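Local coordinates for glycine betaine, L-proline ABC transporter, glycine/betaine/L-proline-binding protein (ProX) (Borrelia burgdorferi, PDB 3TMG) that binds glycine betaine (trimethyl glycine) and probably hands it to an ABC transporter for uptake into the cell, at residues P74-F79 against A134-V139; E141-Y146 against L201-I206; S158-M163 against P180-H185; G67-W72 against V209-R214; K124-G129 against E152-P157. All blocks are in the same frame, centred on the assembly; numbering follows the deposited sequence. Where two conformers were deposited one is given.

Contact 1 of 5, residues P74-F79 against A134-V139. With BET (trimethyl glycine), chain E.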
# COMPACT_ATOMS: atom_id res chain seq x y z
N PRO A 74 3.61 4.21 11.25
CA PRO A 74 3.94 3.10 12.19
C PRO A 74 2.83 2.04 12.42
O PRO A 74 3.13 0.94 12.89
CB PRO A 74 4.17 3.85 13.52
CG PRO A 74 3.15 4.96 13.44
CD PRO A 74 3.30 5.44 12.00
N THR A 75 1.57 2.34 12.06
CA THR A 75 0.48 1.54 12.60
C THR A 75 0.20 0.23 11.84
O THR A 75 0.18 -0.86 12.48
CB THR A 75 -0.84 2.32 12.76
OG1 THR A 75 -0.60 3.43 13.63
CG2 THR A 75 -1.96 1.38 13.39
N ALA A 76 0.05 0.33 10.52
CA ALA A 76 -0.38 -0.83 9.75
C ALA A 76 0.61 -1.97 9.91
O ALA A 76 0.20 -3.11 10.16
CB ALA A 76 -0.58 -0.48 8.28
N ASP A 77 1.90 -1.68 9.77
CA ASP A 77 2.90 -2.75 9.75
C ASP A 77 3.63 -2.99 11.06
O ASP A 77 4.65 -3.67 11.06
CB ASP A 77 3.94 -2.56 8.63
CG ASP A 77 3.35 -2.68 7.24
OD1 ASP A 77 2.11 -2.93 7.08
OD2 ASP A 77 4.14 -2.46 6.30
N LYS A 78 3.11 -2.47 12.16
CA LYS A 78 3.77 -2.56 13.47
C LYS A 78 4.21 -3.99 13.78
O LYS A 78 5.35 -4.21 14.16
CB LYS A 78 2.84 -2.04 14.58
N PHE A 79 3.31 -4.94 13.55
CA PHE A 79 3.55 -6.35 13.91
C PHE A 79 4.86 -6.83 13.27
O PHE A 79 5.66 -7.48 13.95
CB PHE A 79 2.33 -7.19 13.51
CG PHE A 79 2.52 -8.68 13.67
CD1 PHE A 79 2.32 -9.29 14.92
CD2 PHE A 79 2.87 -9.46 12.58
CE1 PHE A 79 2.51 -10.67 15.07
CE2 PHE A 79 3.03 -10.83 12.71
CZ PHE A 79 2.86 -11.44 13.97
N ALA A 134 -1.92 -8.96 5.81
CA ALA A 134 -1.66 -7.57 5.46
C ALA A 134 -1.73 -6.75 6.75
O ALA A 134 -2.55 -7.02 7.61
CB ALA A 134 -2.72 -7.04 4.45
N GLY A 135 -0.89 -5.73 6.87
CA GLY A 135 -0.93 -4.91 8.07
C GLY A 135 -2.33 -4.39 8.35
O GLY A 135 -2.85 -4.51 9.47
N THR A 136 -2.97 -3.85 7.32
CA THR A 136 -4.31 -3.32 7.51
C THR A 136 -5.30 -4.40 8.00
O THR A 136 -6.17 -4.14 8.83
CB THR A 136 -4.83 -2.64 6.23
OG1 THR A 136 -4.08 -1.43 6.02
CG2 THR A 136 -6.31 -2.24 6.41
N GLN A 137 -5.15 -5.62 7.49
CA GLN A 137 -6.01 -6.72 7.95
C GLN A 137 -5.77 -7.09 9.42
O GLN A 137 -6.72 -7.37 10.19
CB GLN A 137 -5.77 -7.95 7.08
CG GLN A 137 -6.75 -9.13 7.30
CD GLN A 137 -8.07 -8.96 6.57
OE1 GLN A 137 -8.36 -7.90 6.00
NE2 GLN A 137 -8.93 -9.98 6.66
N ILE A 138 -4.50 -7.16 9.81
CA ILE A 138 -4.13 -7.36 11.21
C ILE A 138 -4.76 -6.30 12.13
O ILE A 138 -5.42 -6.62 13.16
CB ILE A 138 -2.59 -7.38 11.37
CG1 ILE A 138 -1.99 -8.59 10.59
CG2 ILE A 138 -2.22 -7.41 12.87
CD1 ILE A 138 -0.47 -8.76 10.73
N VAL A 139 -4.58 -5.03 11.77
CA VAL A 139 -5.04 -3.94 12.67
C VAL A 139 -6.57 -3.88 12.69
O VAL A 139 -7.18 -3.61 13.70
CB VAL A 139 -4.45 -2.56 12.27
CG1 VAL A 139 -4.95 -1.51 13.25
CG2 VAL A 139 -2.90 -2.64 12.38
N BET E . -2.37 -1.41 2.35
CA BET E . -1.03 -1.61 2.94
C BET E . -1.22 -2.04 4.40
O BET E . -1.57 -3.18 4.78
OXT BET E . -1.04 -1.15 5.21
C1 BET E . -2.28 -0.86 0.99
C2 BET E . -3.13 -0.46 3.15
C3 BET E . -3.09 -2.69 2.32
O HOH W 1 0.97 -4.29 5.13
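Asp77 and Gly135 share a water that also touches the bound betaine. The water oxygen lies 2.6 Å from Asp77 OD1 and 2.9 Å from Gly135 N, whose proton it accepts; the same water is 2.8 Å from betaine O. That carboxylate oxygen accepts a fairly straight bond from Thr136 N (3.0 Å, 164°). The other carboxylate oxygen, OXT, sits over Ala76 CB at 3.2 Å. Asp77 OD2 is occupied by Tyr57 OH and Trp72 N, which probably steadies the carboxylate facing the water. Behind the ligand the backbones come very close, with Ala76 O 3.0 Å from Gly135 CA, where glycine has no side chain to intervene. Val139 CG2 packs against Thr75 O (3.6 Å), and farther out Ile138 CD1 meets Phe79 CD2 at 3.9 Å, the two side chains crossing at about a right angle. The ligand carboxylate is thus received at the first turn of helix 135-146, whose amino end would favour a negative group, with the water lying between it and the Asp77 carboxylate.

Contact 2 of 5, residues E141-Y146 against L201-I206. With EDO (1,2-ethanediol), chain F.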
# COMPACT_ATOMS: atom_id res chain seq x y z
N GLU A 141 -8.56 -6.51 12.54
CA GLU A 141 -8.95 -7.54 13.51
C GLU A 141 -8.73 -7.04 14.94
O GLU A 141 -9.55 -7.30 15.85
CB GLU A 141 -8.16 -8.82 13.26
CG GLU A 141 -8.56 -9.95 14.18
CD GLU A 141 -7.56 -11.09 14.12
OE1 GLU A 141 -6.49 -10.92 13.51
OE2 GLU A 141 -7.87 -12.17 14.66
N GLN A 142 -7.63 -6.30 15.17
CA GLN A 142 -7.39 -5.75 16.51
C GLN A 142 -8.47 -4.71 16.89
O GLN A 142 -8.93 -4.68 18.04
CB GLN A 142 -5.96 -5.17 16.59
CG GLN A 142 -4.89 -6.26 16.47
CD GLN A 142 -3.46 -5.73 16.32
OE1 GLN A 142 -3.23 -4.63 15.86
NE2 GLN A 142 -2.49 -6.56 16.71
N ALA A 143 -8.88 -3.87 15.92
CA ALA A 143 -9.98 -2.90 16.13
C ALA A 143 -11.35 -3.57 16.42
O ALA A 143 -12.09 -3.15 17.33
CB ALA A 143 -10.09 -1.96 14.93
N LEU A 144 -11.66 -4.63 15.67
CA LEU A 144 -12.89 -5.39 15.93
C LEU A 144 -12.89 -5.93 17.33
O LEU A 144 -13.90 -5.82 18.02
CB LEU A 144 -13.11 -6.53 14.94
CG LEU A 144 -13.52 -6.06 13.54
CD1 LEU A 144 -13.45 -7.23 12.55
CD2 LEU A 144 -14.90 -5.39 13.52
N ASN A 145 -11.76 -6.45 17.78
CA ASN A 145 -11.66 -6.92 19.17
C ASN A 145 -11.82 -5.80 20.18
O ASN A 145 -12.56 -5.93 21.14
CB ASN A 145 -10.32 -7.61 19.41
CG ASN A 145 -10.18 -8.89 18.63
OD1 ASN A 145 -11.10 -9.71 18.59
ND2 ASN A 145 -9.02 -9.09 18.03
N TYR A 146 -11.08 -4.73 19.97
CA TYR A 146 -11.06 -3.60 20.89
C TYR A 146 -12.45 -3.00 21.11
O TYR A 146 -12.83 -2.65 22.24
CB TYR A 146 -10.14 -2.50 20.29
CG TYR A 146 -10.01 -1.32 21.22
CD1 TYR A 146 -9.08 -1.33 22.26
CD2 TYR A 146 -10.82 -0.21 21.06
CE1 TYR A 146 -8.99 -0.25 23.15
CE2 TYR A 146 -10.73 0.87 21.92
CZ TYR A 146 -9.81 0.86 22.95
OH TYR A 146 -9.75 1.95 23.79
N LEU A 201 -8.49 5.69 18.02
CA LEU A 201 -7.41 5.74 17.01
C LEU A 201 -6.67 4.40 16.89
O LEU A 201 -5.49 4.37 16.70
CB LEU A 201 -6.39 6.86 17.33
CG LEU A 201 -5.82 7.59 16.10
CD1 LEU A 201 -6.93 8.40 15.45
CD2 LEU A 201 -4.66 8.50 16.51
N ILE A 202 -7.39 3.28 17.02
CA ILE A 202 -6.76 1.99 16.85
C ILE A 202 -6.15 1.83 15.43
O ILE A 202 -5.11 1.21 15.25
CB ILE A 202 -7.78 0.86 17.18
CG1 ILE A 202 -8.44 1.12 18.55
CG2 ILE A 202 -7.12 -0.52 17.08
CD1 ILE A 202 -7.50 1.13 19.77
N MET A 203 -6.82 2.40 14.43
CA MET A 203 -6.33 2.32 13.06
C MET A 203 -5.22 3.33 12.75
O MET A 203 -4.65 3.32 11.62
CB MET A 203 -7.48 2.52 12.06
CG MET A 203 -8.71 1.61 12.26
SD MET A 203 -8.28 -0.11 12.02
CE MET A 203 -7.90 -0.19 10.26
N GLY A 204 -4.90 4.20 13.71
CA GLY A 204 -3.80 5.16 13.51
C GLY A 204 -4.30 6.50 13.00
O GLY A 204 -5.44 6.62 12.55
N GLY A 205 -3.46 7.53 13.09
CA GLY A 205 -3.80 8.83 12.46
C GLY A 205 -3.34 8.81 11.02
O GLY A 205 -3.36 7.75 10.36
N ILE A 206 -2.96 9.97 10.49
CA ILE A 206 -2.54 10.09 9.10
C ILE A 206 -1.06 9.66 9.12
O ILE A 206 -0.29 10.21 9.90
CB ILE A 206 -2.78 11.55 8.62
CG1 ILE A 206 -4.25 11.90 8.84
CG2 ILE A 206 -2.28 11.78 7.20
CD1 ILE A 206 -4.51 13.37 9.01
C1 EDO F . 2.77 11.66 8.23
O1 EDO F . 2.39 11.06 9.49
C2 EDO F . 2.25 13.08 8.35
O2 EDO F . 0.90 13.12 7.85
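Tyr146 and Ile202 make a CH-pi contact that dominates the outer part of this interface. Ile202 CD1 stands almost straight above the middle of the phenol ring, 3.6 Å from its centroid and only 4° off the ring normal, while Ile202 CG1 touches Tyr146 CD2 on the same face at 3.7 Å. The bend at chi2 (-62°) brings CD1 over the ring. With CG anti to the backbone N (chi1 -177°), Tyr146 CG leaves the helix on the loop side, and the hydroxyl of this residue is hydrogen-bonded to Asp200.

The aliphatic packing lies one helical turn back. The second branch of Ile202 presses CG2 onto Ala143 CA at 3.8 Å, and Met203 SD comes to 3.9 Å from Ala143 CB, so the small alanine is touched by two neighbouring side chains.

The polar groups organise the loop itself. A type I turn is closed by Gly204 N to Leu201 O (3.1 Å), and the Asp198 carboxylate accepts from Ile202 N and Met203 N. Ile202 points at the helix, and Met203 bends back so that SD reaches it.

The segment 201-206 links strand 193-195 to strand 207-214 and runs past the last turns of helix 135-146; Phe102 of strand 88-105 touches both Ala143 and Met203, and Leu144 packs against Leu155 of strand 154-156.

Contact 3 of 5, residues S158-M163 against P180-H185. With BET (trimethyl glycine), chain E.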
# COMPACT_ATOMS: atom_id res chain seq x y z
N SER A 158 -9.66 -12.03 1.98
CA SER A 158 -9.70 -12.35 0.56
C SER A 158 -8.53 -11.65 -0.10
O SER A 158 -7.39 -12.12 0.01
CB SER A 158 -11.07 -12.02 -0.08
OG SER A 158 -11.37 -10.62 -0.08
N SER A 159 -8.79 -10.52 -0.76
CA SER A 159 -7.73 -9.74 -1.43
C SER A 159 -8.29 -8.36 -1.73
O SER A 159 -9.50 -8.17 -1.64
CB SER A 159 -7.33 -10.44 -2.75
OG SER A 159 -8.44 -10.50 -3.64
N GLU A 160 -7.42 -7.42 -2.08
CA GLU A 160 -7.85 -6.09 -2.49
C GLU A 160 -8.88 -6.20 -3.65
O GLU A 160 -9.88 -5.51 -3.61
CB GLU A 160 -6.68 -5.19 -2.91
CG GLU A 160 -7.13 -3.74 -3.17
CD GLU A 160 -6.08 -2.83 -3.84
OE1 GLU A 160 -4.99 -3.32 -4.13
OE2 GLU A 160 -6.36 -1.63 -4.12
N SER A 161 -8.63 -7.06 -4.64
CA SER A 161 -9.52 -7.20 -5.80
C SER A 161 -10.92 -7.71 -5.43
O SER A 161 -11.94 -7.16 -5.88
CB SER A 161 -8.88 -8.09 -6.87
OG SER A 161 -7.84 -7.37 -7.50
N VAL A 162 -10.98 -8.75 -4.59
CA VAL A 162 -12.25 -9.32 -4.16
C VAL A 162 -12.99 -8.31 -3.28
O VAL A 162 -14.21 -8.11 -3.46
CB VAL A 162 -12.06 -10.65 -3.38
CG1 VAL A 162 -13.33 -11.04 -2.68
CG2 VAL A 162 -11.58 -11.74 -4.31
N MET A 163 -12.27 -7.68 -2.33
CA MET A 163 -12.88 -6.64 -1.46
C MET A 163 -13.51 -5.52 -2.32
O MET A 163 -14.67 -5.17 -2.13
CB MET A 163 -11.84 -6.06 -0.45
CG MET A 163 -12.36 -4.91 0.41
SD MET A 163 -12.34 -3.27 -0.36
CE MET A 163 -10.57 -2.98 -0.26
N PRO A 180 -12.33 -2.85 5.18
CA PRO A 180 -11.23 -2.00 5.55
C PRO A 180 -10.75 -1.37 4.22
O PRO A 180 -10.70 -2.06 3.19
CB PRO A 180 -10.22 -2.98 6.16
CG PRO A 180 -10.48 -4.28 5.46
CD PRO A 180 -11.94 -4.28 5.10
N LEU A 181 -10.60 -0.06 4.20
CA LEU A 181 -10.08 0.63 3.00
C LEU A 181 -9.05 1.66 3.48
O LEU A 181 -8.77 1.77 4.67
CB LEU A 181 -11.18 1.27 2.14
CG LEU A 181 -11.34 0.60 0.76
CD1 LEU A 181 -12.55 1.11 0.01
CD2 LEU A 181 -10.07 0.77 -0.09
N TRP A 182 -8.46 2.39 2.55
CA TRP A 182 -7.36 3.24 2.90
C TRP A 182 -7.27 4.28 1.85
O TRP A 182 -7.88 4.14 0.75
CB TRP A 182 -6.03 2.44 3.00
CG TRP A 182 -5.71 1.65 1.74
CD1 TRP A 182 -5.03 2.08 0.59
CD2 TRP A 182 -6.15 0.30 1.46
NE1 TRP A 182 -4.97 1.06 -0.35
CE2 TRP A 182 -5.66 -0.03 0.11
CE3 TRP A 182 -6.87 -0.66 2.19
CZ2 TRP A 182 -5.88 -1.27 -0.47
CZ3 TRP A 182 -7.11 -1.91 1.59
CH2 TRP A 182 -6.62 -2.22 0.30
N LYS A 183 -6.55 5.36 2.19
CA LYS A 183 -6.13 6.33 1.20
C LYS A 183 -4.61 6.30 1.19
O LYS A 183 -3.97 6.11 2.24
CB LYS A 183 -6.65 7.77 1.51
CG LYS A 183 -8.15 7.90 1.48
CD LYS A 183 -8.61 9.34 1.77
CE LYS A 183 -10.07 9.58 1.34
NZ LYS A 183 -10.58 10.86 1.93
N PRO A 184 -4.00 6.51 0.01
CA PRO A 184 -4.60 6.93 -1.26
C PRO A 184 -5.28 5.77 -1.98
O PRO A 184 -4.71 4.68 -2.07
CB PRO A 184 -3.38 7.41 -2.09
CG PRO A 184 -2.23 6.60 -1.54
CD PRO A 184 -2.54 6.41 -0.05
N HIS A 185 -6.49 5.99 -2.48
CA HIS A 185 -7.16 4.97 -3.29
C HIS A 185 -8.18 5.65 -4.16
O HIS A 185 -8.89 6.57 -3.68
CB HIS A 185 -7.80 3.87 -2.41
CG HIS A 185 -8.02 2.56 -3.14
ND1 HIS A 185 -8.95 2.41 -4.09
CD2 HIS A 185 -7.33 1.35 -3.09
CE1 HIS A 185 -8.94 1.14 -4.58
NE2 HIS A 185 -7.95 0.48 -3.97
N BET E . -2.37 -1.41 2.35
CA BET E . -1.03 -1.61 2.94
C BET E . -1.22 -2.04 4.40
O BET E . -1.57 -3.18 4.78
OXT BET E . -1.04 -1.15 5.21
C1 BET E . -2.28 -0.86 0.99
C2 BET E . -3.13 -0.46 3.15
C3 BET E . -3.09 -2.69 2.32
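Trp182 packs on Glu160 and Met163, and His185 meets Glu160. One face of the indole carries betaine methyl C2, 3.5 Å above the plane and offset toward the rim; the opposite face has Leu181 CD2. At the far end of its six-membered ring, Trp182 CH2 touches Glu160 CG at 3.8 Å and Met163 CE at 4.1 Å. Leu181 CD2 also lies over one face of the imidazole, while Glu160 CD and Trp182 NE1 lie at its edge. Glu160 and His185 reach toward each other tip to tip: His185 NE2 donates to Glu160 OE2 over 2.6 Å, short but bent (144°), with OE2 near the imidazole plane though the carboxylate is turned 70° from it. His185 ND1 takes the proton of Ala187 N, consistent with the hydrogen residing on NE2. Glu160 OE1 accepts from Gly26 N. Bent at chi2 and chi3, Met163 brings CE within 3.6 Å of Pro180 O, a buried carbonyl with no polar partner in the model. With Trp72, nearly perpendicular to it, and Trp25, Trp182 lines the sort of aromatic cage by which betaine-binding proteins of this family hold a quaternary ammonium, consistent with cation-pi recognition.

Contact 4 of 5, residues G67-W72 against V209-R214. With BET (trimethyl glycine), chain E.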
# COMPACT_ATOMS: atom_id res chain seq x y z
N GLY A 67 15.52 -3.80 -1.22
CA GLY A 67 14.66 -2.73 -0.71
C GLY A 67 13.18 -3.00 -0.89
O GLY A 67 12.80 -3.94 -1.60
N THR A 68 12.35 -2.22 -0.19
CA THR A 68 10.91 -2.18 -0.44
C THR A 68 10.49 -0.72 -0.36
O THR A 68 11.04 0.04 0.48
CB THR A 68 10.11 -3.05 0.55
OG1 THR A 68 8.72 -2.81 0.38
CG2 THR A 68 10.45 -2.73 2.04
N VAL A 69 9.52 -0.32 -1.19
CA VAL A 69 8.92 1.01 -1.06
C VAL A 69 7.47 0.87 -0.52
O VAL A 69 6.63 1.76 -0.72
CB VAL A 69 8.98 1.82 -2.39
CG1 VAL A 69 10.44 2.14 -2.67
CG2 VAL A 69 8.36 1.08 -3.59
N SER A 70 7.22 -0.25 0.18
CA SER A 70 5.84 -0.62 0.56
C SER A 70 5.56 -0.65 2.07
O SER A 70 4.55 -1.21 2.47
CB SER A 70 5.48 -2.00 0.00
OG SER A 70 5.48 -1.97 -1.42
N SER A 71 6.40 -0.03 2.90
CA SER A 71 6.21 -0.14 4.36
C SER A 71 5.21 0.88 4.92
O SER A 71 5.44 2.09 4.82
CB SER A 71 7.56 -0.03 5.09
OG SER A 71 7.44 -0.02 6.51
N TRP A 72 4.11 0.39 5.50
CA TRP A 72 3.05 1.30 6.02
C TRP A 72 3.24 1.44 7.48
O TRP A 72 2.95 0.51 8.25
CB TRP A 72 1.65 0.77 5.71
CG TRP A 72 1.20 1.16 4.32
CD1 TRP A 72 1.81 0.85 3.09
CD2 TRP A 72 -0.04 1.85 3.98
NE1 TRP A 72 1.07 1.39 2.05
CE2 TRP A 72 -0.05 2.00 2.54
CE3 TRP A 72 -1.11 2.37 4.74
CZ2 TRP A 72 -1.11 2.62 1.88
CZ3 TRP A 72 -2.15 3.00 4.06
CH2 TRP A 72 -2.14 3.11 2.66
N VAL A 209 4.08 6.06 3.91
CA VAL A 209 4.65 4.80 3.39
C VAL A 209 6.14 5.05 3.35
O VAL A 209 6.57 6.10 2.82
CB VAL A 209 4.12 4.48 1.98
CG1 VAL A 209 4.55 3.08 1.50
CG2 VAL A 209 2.57 4.60 1.94
N HIS A 210 6.91 4.12 3.90
CA HIS A 210 8.35 4.30 3.96
C HIS A 210 9.10 3.40 3.04
O HIS A 210 8.55 2.41 2.54
CB HIS A 210 8.88 4.12 5.41
CG HIS A 210 8.62 5.32 6.30
ND1 HIS A 210 9.53 5.77 7.22
CD2 HIS A 210 7.51 6.12 6.43
CE1 HIS A 210 9.03 6.82 7.88
NE2 HIS A 210 7.80 7.07 7.39
N THR A 211 10.35 3.77 2.79
CA THR A 211 11.25 3.00 1.95
C THR A 211 12.26 2.38 2.92
O THR A 211 12.89 3.08 3.72
CB THR A 211 11.99 3.92 0.95
OG1 THR A 211 11.04 4.47 0.01
CG2 THR A 211 13.05 3.11 0.16
N LEU A 212 12.37 1.05 2.90
CA LEU A 212 13.36 0.37 3.71
C LEU A 212 14.34 -0.34 2.81
O LEU A 212 13.95 -0.89 1.76
CB LEU A 212 12.71 -0.66 4.64
CG LEU A 212 11.39 -0.26 5.30
CD1 LEU A 212 10.76 -1.46 6.00
CD2 LEU A 212 11.52 0.91 6.27
N VAL A 213 15.62 -0.38 3.21
CA VAL A 213 16.64 -1.08 2.42
C VAL A 213 17.42 -2.02 3.34
O VAL A 213 17.42 -1.87 4.56
CB VAL A 213 17.60 -0.11 1.67
CG1 VAL A 213 16.87 0.77 0.68
CG2 VAL A 213 18.39 0.75 2.66
N ARG A 214 18.05 -3.02 2.75
CA ARG A 214 18.83 -3.98 3.54
C ARG A 214 20.05 -3.30 4.17
O ARG A 214 20.55 -2.33 3.63
CB ARG A 214 19.27 -5.17 2.67
CG ARG A 214 20.08 -4.83 1.44
CD ARG A 214 20.61 -6.09 0.76
NE ARG A 214 21.53 -5.78 -0.32
CZ ARG A 214 22.85 -5.57 -0.18
NH1 ARG A 214 23.42 -5.64 1.02
NH2 ARG A 214 23.59 -5.31 -1.26
N BET E . -2.37 -1.41 2.35
CA BET E . -1.03 -1.61 2.94
C BET E . -1.22 -2.04 4.40
O BET E . -1.57 -3.18 4.78
OXT BET E . -1.04 -1.15 5.21
C1 BET E . -2.28 -0.86 0.99
C2 BET E . -3.13 -0.46 3.15
C3 BET E . -3.09 -2.69 2.32
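Trp72 lies between Val209 and the betaine. Its CB already meets the ligand, 3.3 Å from OXT, and the next atom, CG, is equally close to OXT at 3.3 Å, with CD2 also near it. On the five-membered ring, CD1 approaches Val209 CG1, and NE1 comes to 3.5 Å from Val209 CG2 while its proton is engaged by Glu28. This CG2 methyl stands over the ring, 3.8 Å from its centroid, as a CH-pi contact. On the opposite face, betaine CA lies above the indole, and at the tip CH2 meets methyl C2 at 3.7 Å. The strands carrying the pair run antiparallel. His210 N binds Ser71 O at 2.7 Å, whereas the return bond, Ser71 N to His210 O, is longer at 3.3 Å; Thr68 and Leu212 exchange a second pair. Between the two pairs a beta bulge shifts the register by one residue. Valine backing, the Glu28 bond and the paired backbone probably help hold the ring, whose ligand face meets the carboxylate near CB and CG and the methyls at the six-membered ring, where cation-pi attraction is likely.

Contact 5 of 5, residues K124-G129 against E152-P157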
# COMPACT_ATOMS: atom_id res chain seq x y z
N LYS A 124 -24.94 -8.68 7.01
CA LYS A 124 -24.81 -10.14 7.01
C LYS A 124 -23.67 -10.65 7.94
O LYS A 124 -22.98 -11.63 7.64
CB LYS A 124 -24.65 -10.67 5.56
N ASN A 125 -23.48 -9.96 9.07
CA ASN A 125 -22.48 -10.32 10.09
C ASN A 125 -21.05 -10.55 9.61
O ASN A 125 -20.33 -11.42 10.12
CB ASN A 125 -22.99 -11.52 10.92
CG ASN A 125 -24.24 -11.18 11.68
OD1 ASN A 125 -25.36 -11.49 11.24
ND2 ASN A 125 -24.08 -10.50 12.80
N LYS A 126 -20.60 -9.74 8.64
CA LYS A 126 -19.29 -9.91 8.03
C LYS A 126 -18.68 -8.55 7.73
O LYS A 126 -19.39 -7.59 7.45
CB LYS A 126 -19.39 -10.70 6.71
CG LYS A 126 -19.78 -12.17 6.87
CD LYS A 126 -19.89 -12.82 5.51
CE LYS A 126 -20.13 -14.30 5.63
NZ LYS A 126 -20.49 -14.73 4.25
N MET A 127 -17.35 -8.50 7.81
CA MET A 127 -16.56 -7.40 7.29
C MET A 127 -15.68 -8.02 6.21
O MET A 127 -14.89 -8.95 6.47
CB MET A 127 -15.72 -6.77 8.38
CG MET A 127 -14.91 -5.55 7.91
SD MET A 127 -14.21 -4.72 9.35
CE MET A 127 -13.55 -3.24 8.53
N ILE A 128 -15.86 -7.53 4.99
CA ILE A 128 -15.18 -8.09 3.83
C ILE A 128 -13.78 -7.49 3.73
O ILE A 128 -13.63 -6.34 3.31
CB ILE A 128 -16.03 -7.85 2.55
CG1 ILE A 128 -17.45 -8.43 2.69
CG2 ILE A 128 -15.32 -8.37 1.30
CD1 ILE A 128 -17.48 -9.92 3.07
N GLY A 129 -12.76 -8.27 4.10
CA GLY A 129 -11.37 -7.74 4.23
C GLY A 129 -10.48 -8.05 3.05
O GLY A 129 -10.97 -8.44 1.99
N GLU A 152 -19.77 -10.36 16.56
CA GLU A 152 -20.93 -9.98 15.74
C GLU A 152 -20.56 -9.78 14.27
O GLU A 152 -21.41 -9.94 13.37
CB GLU A 152 -21.51 -8.69 16.29
CG GLU A 152 -22.86 -8.32 15.70
CD GLU A 152 -23.39 -7.00 16.21
OE1 GLU A 152 -22.72 -6.32 17.03
OE2 GLU A 152 -24.51 -6.65 15.79
N TYR A 153 -19.30 -9.42 14.03
CA TYR A 153 -18.76 -9.27 12.67
C TYR A 153 -17.63 -10.24 12.40
O TYR A 153 -16.58 -10.17 13.01
CB TYR A 153 -18.28 -7.84 12.41
CG TYR A 153 -19.38 -6.81 12.45
CD1 TYR A 153 -19.90 -6.37 13.67
CD2 TYR A 153 -19.92 -6.30 11.26
CE1 TYR A 153 -20.93 -5.44 13.71
CE2 TYR A 153 -20.95 -5.36 11.29
CZ TYR A 153 -21.44 -4.92 12.50
OH TYR A 153 -22.48 -4.01 12.54
N GLU A 154 -17.82 -11.13 11.44
CA GLU A 154 -16.74 -12.01 11.05
C GLU A 154 -15.88 -11.29 10.02
O GLU A 154 -16.37 -10.84 8.99
CB GLU A 154 -17.31 -13.30 10.50
CG GLU A 154 -16.33 -14.19 9.76
CD GLU A 154 -17.04 -15.25 8.88
OE1 GLU A 154 -18.30 -15.36 8.90
OE2 GLU A 154 -16.31 -15.97 8.15
N LEU A 155 -14.58 -11.17 10.30
CA LEU A 155 -13.69 -10.53 9.36
C LEU A 155 -13.24 -11.57 8.34
O LEU A 155 -12.66 -12.61 8.72
CB LEU A 155 -12.48 -9.93 10.09
CG LEU A 155 -11.34 -9.45 9.22
CD1 LEU A 155 -11.78 -8.29 8.29
CD2 LEU A 155 -10.15 -9.02 10.08
N VAL A 156 -13.50 -11.30 7.07
CA VAL A 156 -13.25 -12.30 6.01
C VAL A 156 -11.97 -11.96 5.27
O VAL A 156 -11.88 -10.87 4.68
CB VAL A 156 -14.38 -12.35 4.95
CG1 VAL A 156 -14.16 -13.50 3.97
CG2 VAL A 156 -15.75 -12.45 5.60
N PRO A 157 -10.99 -12.87 5.25
CA PRO A 157 -9.86 -12.55 4.39
C PRO A 157 -10.18 -12.85 2.88
O PRO A 157 -10.91 -13.78 2.57
CB PRO A 157 -8.73 -13.44 4.94
CG PRO A 157 -9.45 -14.64 5.49
CD PRO A 157 -10.79 -14.16 5.98
O HOH W 2 -20.60 -14.22 9.45
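Lys126 and Glu154 lie side by side, pointing the same way from two parallel strands. Both chains are extended, and Glu154 OE1 lies against the aliphatic part of Lys126, 3.9 Å from CE; NZ stays 5.2 Å from OE1, too far for a salt bridge. A water joins Glu154 OE1 (2.6 Å) to Asn125 O. Ile128 and Val156 also point alike on this face, CD1 to CG2 at 4.0 Å. On the other face Met127 CG lies 4.2 Å from Leu155 CD1, and the thioether continues away from the other strand. Asn125 crosses Glu152 obliquely: ND2 gives a straight bond to Glu152 O (2.8 Å, 169°), in the plane of both amide and carbonyl. Glu154 N donates to Asn125 O, and Val156 N meets Met127 O at 2.8 Å. The pairing closes a beta-alpha-beta unit whose strands are joined by backbone bonds. Met127 and Leu155 present apolar side chains to helix 135-146; on the more exposed face the Lys126-Glu154 attraction is probably weak and long-range, while the water ties the Glu154 carboxylate to the other strand's backbone.

Overall arrangement
Contacts 1, 3 and 4 all touch the betaine, from centres 14 to 20 Å apart: contact 1 at its carboxylate, contacts 3 and 4 through tryptophans that meet each other. Helix 135-146 carries contact 1 at its start and contact 2 at its end, their centres 9 Å apart, and is the crossover between the strands of contact 5. Segment 180-185 of contact 3 and both strands of contact 4 belong to one antiparallel sheet. Along the chain, contact 4 encloses the other four; contact 5 crosses contacts 1 and 2, and contact 3 follows it. Contacts 4 and 5 lie 30 Å apart, on opposite sides of the chain's centre. Through contacts 1, 3 and 4 the pocket draws together sequence-distant parts of this periplasmic-binding-protein fold.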